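Local coordinates for protein secretin XcpQ (Pseudomonas aeruginosa, PDB 4E9J) that forms the outer-membrane channel of a type II secretion system that exports proteins such as elastase, with this chain holding the channel protein's periplasmic N0, N1 and N2 domains, at residues V47-V52 with R92-A97; L128-R133 with H176-I181. All coordinates share one frame; numbering follows the deposited sequence.

Contact 1 of 2, residues V47-V52 with R92-A97; sequences VVDPRV and RIVPNA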
loop_
_atom_site.group_PDB
_atom_site.type_symbol
_atom_site.label_atom_id
_atom_site.label_comp_id
_atom_site.label_asym_id
_atom_site.label_seq_id
_atom_site.Cartn_x
_atom_site.Cartn_y
_atom_site.Cartn_z
ATOM N N VAL A 47 -14.757 14.695 -20.099
ATOM C CA VAL A 47 -14.189 15.937 -20.652
ATOM C C VAL A 47 -12.722 15.836 -20.248
ATOM O O VAL A 47 -12.443 15.591 -19.086
ATOM C CB VAL A 47 -14.838 17.243 -20.136
ATOM C CG1 VAL A 47 -14.065 18.457 -20.638
ATOM C CG2 VAL A 47 -16.286 17.328 -20.582
ATOM N N VAL A 48 -11.797 15.936 -21.185
ATOM C CA VAL A 48 -10.379 15.780 -20.894
ATOM C C VAL A 48 -9.749 17.160 -20.738
ATOM O O VAL A 48 -9.740 17.903 -21.714
ATOM C CB VAL A 48 -9.724 14.945 -22.014
ATOM C CG1 VAL A 48 -8.230 14.835 -21.816
ATOM C CG2 VAL A 48 -10.352 13.561 -22.072
ATOM N N ASP A 49 -9.230 17.511 -19.517
ATOM C CA ASP A 49 -8.605 18.820 -19.269
ATOM C C ASP A 49 -7.523 19.082 -20.337
ATOM O O ASP A 49 -6.779 18.152 -20.676
ATOM C CB ASP A 49 -7.997 18.851 -17.854
ATOM C CG ASP A 49 -7.337 20.153 -17.462
ATOM O OD1 ASP A 49 -6.161 20.333 -17.785
ATOM O OD2 ASP A 49 -7.972 20.948 -16.763
ATOM N N PRO A 50 -7.386 20.330 -20.855
ATOM C CA PRO A 50 -6.364 20.595 -21.891
ATOM C C PRO A 50 -4.941 20.119 -21.589
ATOM O O PRO A 50 -4.204 19.797 -22.510
ATOM C CB PRO A 50 -6.408 22.110 -22.079
ATOM C CG PRO A 50 -7.742 22.532 -21.566
ATOM C CD PRO A 50 -8.215 21.521 -20.583
ATOM N N ARG A 51 -4.554 20.070 -20.300
ATOM C CA ARG A 51 -3.213 19.652 -19.874
ATOM C C ARG A 51 -2.983 18.132 -19.900
ATOM O O ARG A 51 -1.830 17.719 -19.734
ATOM C CB ARG A 51 -2.908 20.151 -18.447
ATOM C CG ARG A 51 -2.827 21.653 -18.272
ATOM C CD ARG A 51 -2.852 22.001 -16.800
ATOM N NE ARG A 51 -4.196 21.862 -16.234
ATOM C CZ ARG A 51 -4.520 22.102 -14.962
ATOM N NH1 ARG A 51 -3.594 22.491 -14.091
ATOM N NH2 ARG A 51 -5.772 21.960 -14.553
ATOM N N VAL A 52 -4.043 17.291 -20.093
ATOM C CA VAL A 52 -3.887 15.828 -20.120
ATOM C C VAL A 52 -3.180 15.443 -21.424
ATOM O O VAL A 52 -3.703 15.680 -22.500
ATOM C CB VAL A 52 -5.224 15.058 -19.957
ATOM C CG1 VAL A 52 -5.000 13.541 -19.984
ATOM C CG2 VAL A 52 -5.936 15.453 -18.674
ATOM N N ARG A 92 -14.633 14.721 -15.469
ATOM C CA ARG A 92 -13.447 15.365 -16.002
ATOM C C ARG A 92 -12.201 14.641 -15.551
ATOM O O ARG A 92 -12.044 14.330 -14.373
ATOM C CB ARG A 92 -13.401 16.830 -15.570
ATOM C CG ARG A 92 -12.493 17.702 -16.426
ATOM C CD ARG A 92 -12.532 19.158 -15.974
ATOM N NE ARG A 92 -12.561 20.079 -17.121
ATOM C CZ ARG A 92 -11.587 20.907 -17.499
ATOM N NH1 ARG A 92 -10.455 20.980 -16.805
ATOM N NH2 ARG A 92 -11.745 21.683 -18.563
ATOM N N ILE A 93 -11.313 14.394 -16.500
ATOM C CA ILE A 93 -10.005 13.769 -16.301
ATOM C C ILE A 93 -9.062 14.964 -16.156
ATOM O O ILE A 93 -9.042 15.846 -17.028
ATOM C CB ILE A 93 -9.641 12.818 -17.467
ATOM C CG1 ILE A 93 -10.730 11.681 -17.592
ATOM C CG2 ILE A 93 -8.238 12.219 -17.297
ATOM C CD1 ILE A 93 -10.530 10.778 -18.766
ATOM N N VAL A 94 -8.317 15.014 -15.031
ATOM C CA VAL A 94 -7.464 16.149 -14.668
ATOM C C VAL A 94 -6.086 15.723 -14.142
ATOM O O VAL A 94 -5.988 14.687 -13.491
ATOM C CB VAL A 94 -8.166 17.022 -13.598
ATOM C CG1 VAL A 94 -9.269 17.859 -14.203
ATOM C CG2 VAL A 94 -8.709 16.180 -12.438
ATOM N N PRO A 95 -5.022 16.549 -14.297
ATOM C CA PRO A 95 -3.734 16.182 -13.681
ATOM C C PRO A 95 -3.831 16.194 -12.157
ATOM O O PRO A 95 -4.531 17.032 -11.578
ATOM C CB PRO A 95 -2.741 17.213 -14.236
ATOM C CG PRO A 95 -3.486 18.002 -15.245
ATOM C CD PRO A 95 -4.938 17.858 -14.972
ATOM N N ASN A 96 -3.230 15.178 -11.533
ATOM C CA ASN A 96 -3.221 15.025 -10.091
ATOM C C ASN A 96 -2.002 15.774 -9.547
ATOM O O ASN A 96 -1.033 15.986 -10.274
ATOM C CB ASN A 96 -3.156 13.537 -9.701
ATOM C CG ASN A 96 -3.749 13.254 -8.338
ATOM O OD1 ASN A 96 -3.643 14.063 -7.408
ATOM N ND2 ASN A 96 -4.365 12.086 -8.173
ATOM N N ALA A 97 -2.055 16.165 -8.273
ATOM C CA ALA A 97 -0.955 16.873 -7.615
ATOM C C ALA A 97 0.169 15.888 -7.304
ATOM O O ALA A 97 1.100 16.220 -6.581
ATOM C CB ALA A 97 -1.448 17.522 -6.331
#
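Asp49 and Arg92 meet because both side chains leave the backbone with CG anti to N (chi1 -179° and -160°) and Arg92 then bends at chi3, which swings its guanidinium across to the turn that follows strand 46-48. Arg92 NH1 lies 2.5 Å from Asp49 OD2 in a short salt bridge, with the guanidinium and carboxylate planes almost perpendicular (88°). One face of this guanidinium rests on Asp49 CA, while Val47 CG1 and Pro50 CD come up to it obliquely.

The same carboxylate is gripped by Arg51, side-on. Arg51 NE donates to Asp49 OD1 at 2.9 Å, and Arg51 NH2 reaches Asp49 OD2 from above the carboxylate plane over a longer 3.3 Å. The backbone N of Arg51 also donates to OD1, from the opposite face to NE, closing an Asx turn on the type I turn Asp49-Val52. One buried carboxylate thus serves two arginines, whose like charges it probably helps to offset. Across the contact, Pro95 CG packs on a face of the Arg51 guanidinium and touches Arg51 CB at 3.9 Å. Arg51 NH1 is hydrogen-bonded to Ala86 O of the second subunit.

Beneath this network the backbones pair in parallel: Ile93 N donates to Val47 O (3.1 Å) and Asp49 N to Ile93 O (3.0 Å), so that Ile93 bonds to the residues flanking Val48. Val48 and Val52 each bring CG2 against the Ile93 side chain, at CD1 and CG2 respectively, the latter pair 4.2 Å apart.

The pairing joins edge strand 46-48 to central strand 91-95 of the small N0 sheet, with strand 82-86 beyond. Ile35 of helix 31-42 and Phe73 and Met77 of helix 66-79 pack on Ile93.

Contact 2 of 2, residues L128-R133 with H176-I181; sequences LIPLIR and HDYSVI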
loop_
_atom_site.group_PDB
_atom_site.type_symbol
_atom_site.label_atom_id
_atom_site.label_comp_id
_atom_site.label_asym_id
_atom_site.label_seq_id
_atom_site.Cartn_x
_atom_site.Cartn_y
_atom_site.Cartn_z
ATOM N N LEU A 128 0.694 -12.415 -3.651
ATOM C CA LEU A 128 1.924 -12.165 -4.396
ATOM C C LEU A 128 2.324 -10.692 -4.340
ATOM O O LEU A 128 3.511 -10.424 -4.432
ATOM C CB LEU A 128 1.793 -12.624 -5.864
ATOM C CG LEU A 128 1.395 -14.095 -6.080
ATOM C CD1 LEU A 128 1.240 -14.389 -7.541
ATOM C CD2 LEU A 128 2.457 -15.068 -5.506
ATOM N N ILE A 129 1.367 -9.755 -4.148
ATOM C CA ILE A 129 1.609 -8.294 -4.135
ATOM C C ILE A 129 2.817 -7.868 -3.254
ATOM O O ILE A 129 3.711 -7.170 -3.751
ATOM C CB ILE A 129 0.309 -7.512 -3.743
ATOM C CG1 ILE A 129 -0.828 -7.642 -4.803
ATOM C CG2 ILE A 129 0.628 -6.039 -3.390
ATOM C CD1 ILE A 129 -1.004 -6.527 -5.826
ATOM N N PRO A 130 2.898 -8.249 -1.953
ATOM C CA PRO A 130 4.080 -7.820 -1.166
ATOM C C PRO A 130 5.400 -8.437 -1.648
ATOM O O PRO A 130 6.472 -7.887 -1.381
ATOM C CB PRO A 130 3.740 -8.195 0.283
ATOM C CG PRO A 130 2.391 -8.873 0.248
ATOM C CD PRO A 130 1.977 -9.094 -1.166
ATOM N N LEU A 131 5.330 -9.559 -2.387
ATOM C CA LEU A 131 6.542 -10.204 -2.889
ATOM C C LEU A 131 7.034 -9.572 -4.203
ATOM O O LEU A 131 8.205 -9.703 -4.544
ATOM C CB LEU A 131 6.280 -11.688 -3.075
ATOM C CG LEU A 131 5.582 -12.404 -1.894
ATOM C CD1 LEU A 131 5.422 -13.861 -2.197
ATOM C CD2 LEU A 131 6.329 -12.187 -0.577
ATOM N N ILE A 132 6.155 -8.894 -4.938
ATOM C CA ILE A 132 6.561 -8.272 -6.197
ATOM C C ILE A 132 6.723 -6.761 -6.065
ATOM O O ILE A 132 7.383 -6.169 -6.907
ATOM C CB ILE A 132 5.647 -8.684 -7.390
ATOM C CG1 ILE A 132 4.190 -8.303 -7.149
ATOM C CG2 ILE A 132 5.787 -10.206 -7.672
ATOM C CD1 ILE A 132 3.367 -8.298 -8.379
ATOM N N ARG A 133 6.149 -6.134 -5.032
ATOM C CA ARG A 133 6.316 -4.690 -4.836
ATOM C C ARG A 133 7.799 -4.237 -4.812
ATOM O O ARG A 133 8.089 -3.249 -5.494
ATOM C CB ARG A 133 5.555 -4.151 -3.614
ATOM C CG ARG A 133 5.063 -2.725 -3.842
ATOM C CD ARG A 133 4.347 -2.147 -2.644
ATOM N NE ARG A 133 3.003 -2.687 -2.441
ATOM C CZ ARG A 133 1.913 -2.338 -3.125
ATOM N NH1 ARG A 133 1.990 -1.453 -4.117
ATOM N NH2 ARG A 133 0.738 -2.885 -2.834
ATOM N N HIS A 176 2.937 -18.538 0.588
ATOM C CA HIS A 176 3.488 -17.202 0.386
ATOM C C HIS A 176 3.651 -16.461 1.691
ATOM O O HIS A 176 3.611 -15.238 1.729
ATOM C CB HIS A 176 2.652 -16.444 -0.636
ATOM C CG HIS A 176 2.783 -17.072 -1.983
ATOM N ND1 HIS A 176 1.735 -17.762 -2.564
ATOM C CD2 HIS A 176 3.887 -17.230 -2.745
ATOM C CE1 HIS A 176 2.216 -18.271 -3.687
ATOM N NE2 HIS A 176 3.501 -17.956 -3.851
ATOM N N ASP A 177 3.885 -17.222 2.771
ATOM C CA ASP A 177 4.165 -16.658 4.103
ATOM C C ASP A 177 5.598 -16.174 4.025
ATOM O O ASP A 177 6.385 -16.740 3.270
ATOM C CB ASP A 177 4.027 -17.724 5.206
ATOM C CG ASP A 177 2.586 -18.136 5.480
ATOM O OD1 ASP A 177 1.660 -17.477 4.940
ATOM O OD2 ASP A 177 2.375 -19.049 6.306
ATOM N N TYR A 178 5.962 -15.176 4.780
ATOM C CA TYR A 178 7.320 -14.664 4.659
ATOM C C TYR A 178 7.790 -13.998 5.924
ATOM O O TYR A 178 6.954 -13.703 6.780
ATOM C CB TYR A 178 7.392 -13.682 3.468
ATOM C CG TYR A 178 6.462 -12.484 3.564
ATOM C CD1 TYR A 178 5.184 -12.537 3.056
ATOM C CD2 TYR A 178 6.896 -11.280 4.100
ATOM C CE1 TYR A 178 4.357 -11.421 3.049
ATOM C CE2 TYR A 178 6.069 -10.158 4.120
ATOM C CZ TYR A 178 4.814 -10.222 3.545
ATOM O OH TYR A 178 3.956 -9.152 3.521
ATOM N N SER A 179 9.146 -13.876 6.078
ATOM C CA SER A 179 9.826 -13.141 7.145
ATOM C C SER A 179 10.610 -11.995 6.523
ATOM O O SER A 179 11.149 -12.139 5.424
ATOM C CB SER A 179 10.773 -14.026 7.941
ATOM O OG SER A 179 9.994 -14.857 8.773
ATOM N N VAL A 180 10.649 -10.865 7.217
ATOM C CA VAL A 180 11.359 -9.665 6.794
ATOM C C VAL A 180 12.512 -9.354 7.756
ATOM O O VAL A 180 12.308 -9.345 8.971
ATOM C CB VAL A 180 10.370 -8.498 6.702
ATOM C CG1 VAL A 180 11.100 -7.188 6.464
ATOM C CG2 VAL A 180 9.329 -8.771 5.627
ATOM N N ILE A 181 13.721 -9.099 7.192
ATOM C CA ILE A 181 14.925 -8.730 7.940
ATOM C C ILE A 181 15.451 -7.413 7.428
ATOM O O ILE A 181 15.878 -7.345 6.283
ATOM C CB ILE A 181 16.025 -9.781 7.864
ATOM C CG1 ILE A 181 15.531 -11.115 8.343
ATOM C CG2 ILE A 181 17.275 -9.330 8.682
ATOM C CD1 ILE A 181 16.444 -12.203 7.987
#
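The His176 ring carries Leu128 CD2 over one face, and Leu131 CD1 approaches the same ring obliquely. The Leu128 methyl stands 3.6 Å from the ring centroid and 16° off the normal, a CH-pi contact displaced toward the NE2 side, where CD2 to NE2 is 3.5 Å. Leu131 CD1 comes in by the carbon side of the imidazole, 3.7 Å from His176 CD2. His176 NE2 is hydrogen-bonded to Leu170 O on helix 157-171, which helps hold the imidazole beside the two leucines.

On the Tyr178 ring, His176 O and Val180 CG2 lie at the edge, in plane. The other branch of Leu131, CD2, makes an off-centre CH-pi contact, 4.3 Å from the centroid and nearest to CD1. Leu131 thus gives one methyl to each ring. Pro130 touches the hydroxyl end instead, crossing at about a right angle with CB 3.4 Å from Tyr178 OH, which also has a weak hydrogen bond to Arg220 NH2 of the second subunit. Tyr178 places CG between its backbone N and carbonyl carbon (chi1 59°), directing the ring toward the helix. No hydrogen bond crosses; the contact is made by side chains alone.

Leu224 of strand 220-224 and Leu170 extend the apolar cluster around Leu131. Strand 178-182 pairs antiparallel with a strand of the second subunit, continuing the sheet across the dimer. Helix 125-132 of N1 packs against the start of N2, loop residue His176 and the first residue of strand 178-182: a buried interface between domains whose strand-helix-strand-strand-helix order is consistent with the KH-like fold of secretin N1 and N2.

Contacts 1 and 2 lie in series along the chain and on opposite sides of its centre, with centres 35 Å apart and nearest atoms about 15 Å apart. Contact 1 is internal to N0, joining two strands of the N0 sheet and the turn that follows one of them by backbone bonds and a charged network; contact 2 instead bridges N1 and N2 through apolar and aromatic side chains. Both also reach the second subunit: 47-52 with 92-97 through packing and a hydrogen bond from Arg51, 128-133 with 176-181 through the strand that starts at Tyr178, which pairs antiparallel with a strand of that subunit. They thus mark separate places where the crystallised homodimer is joined.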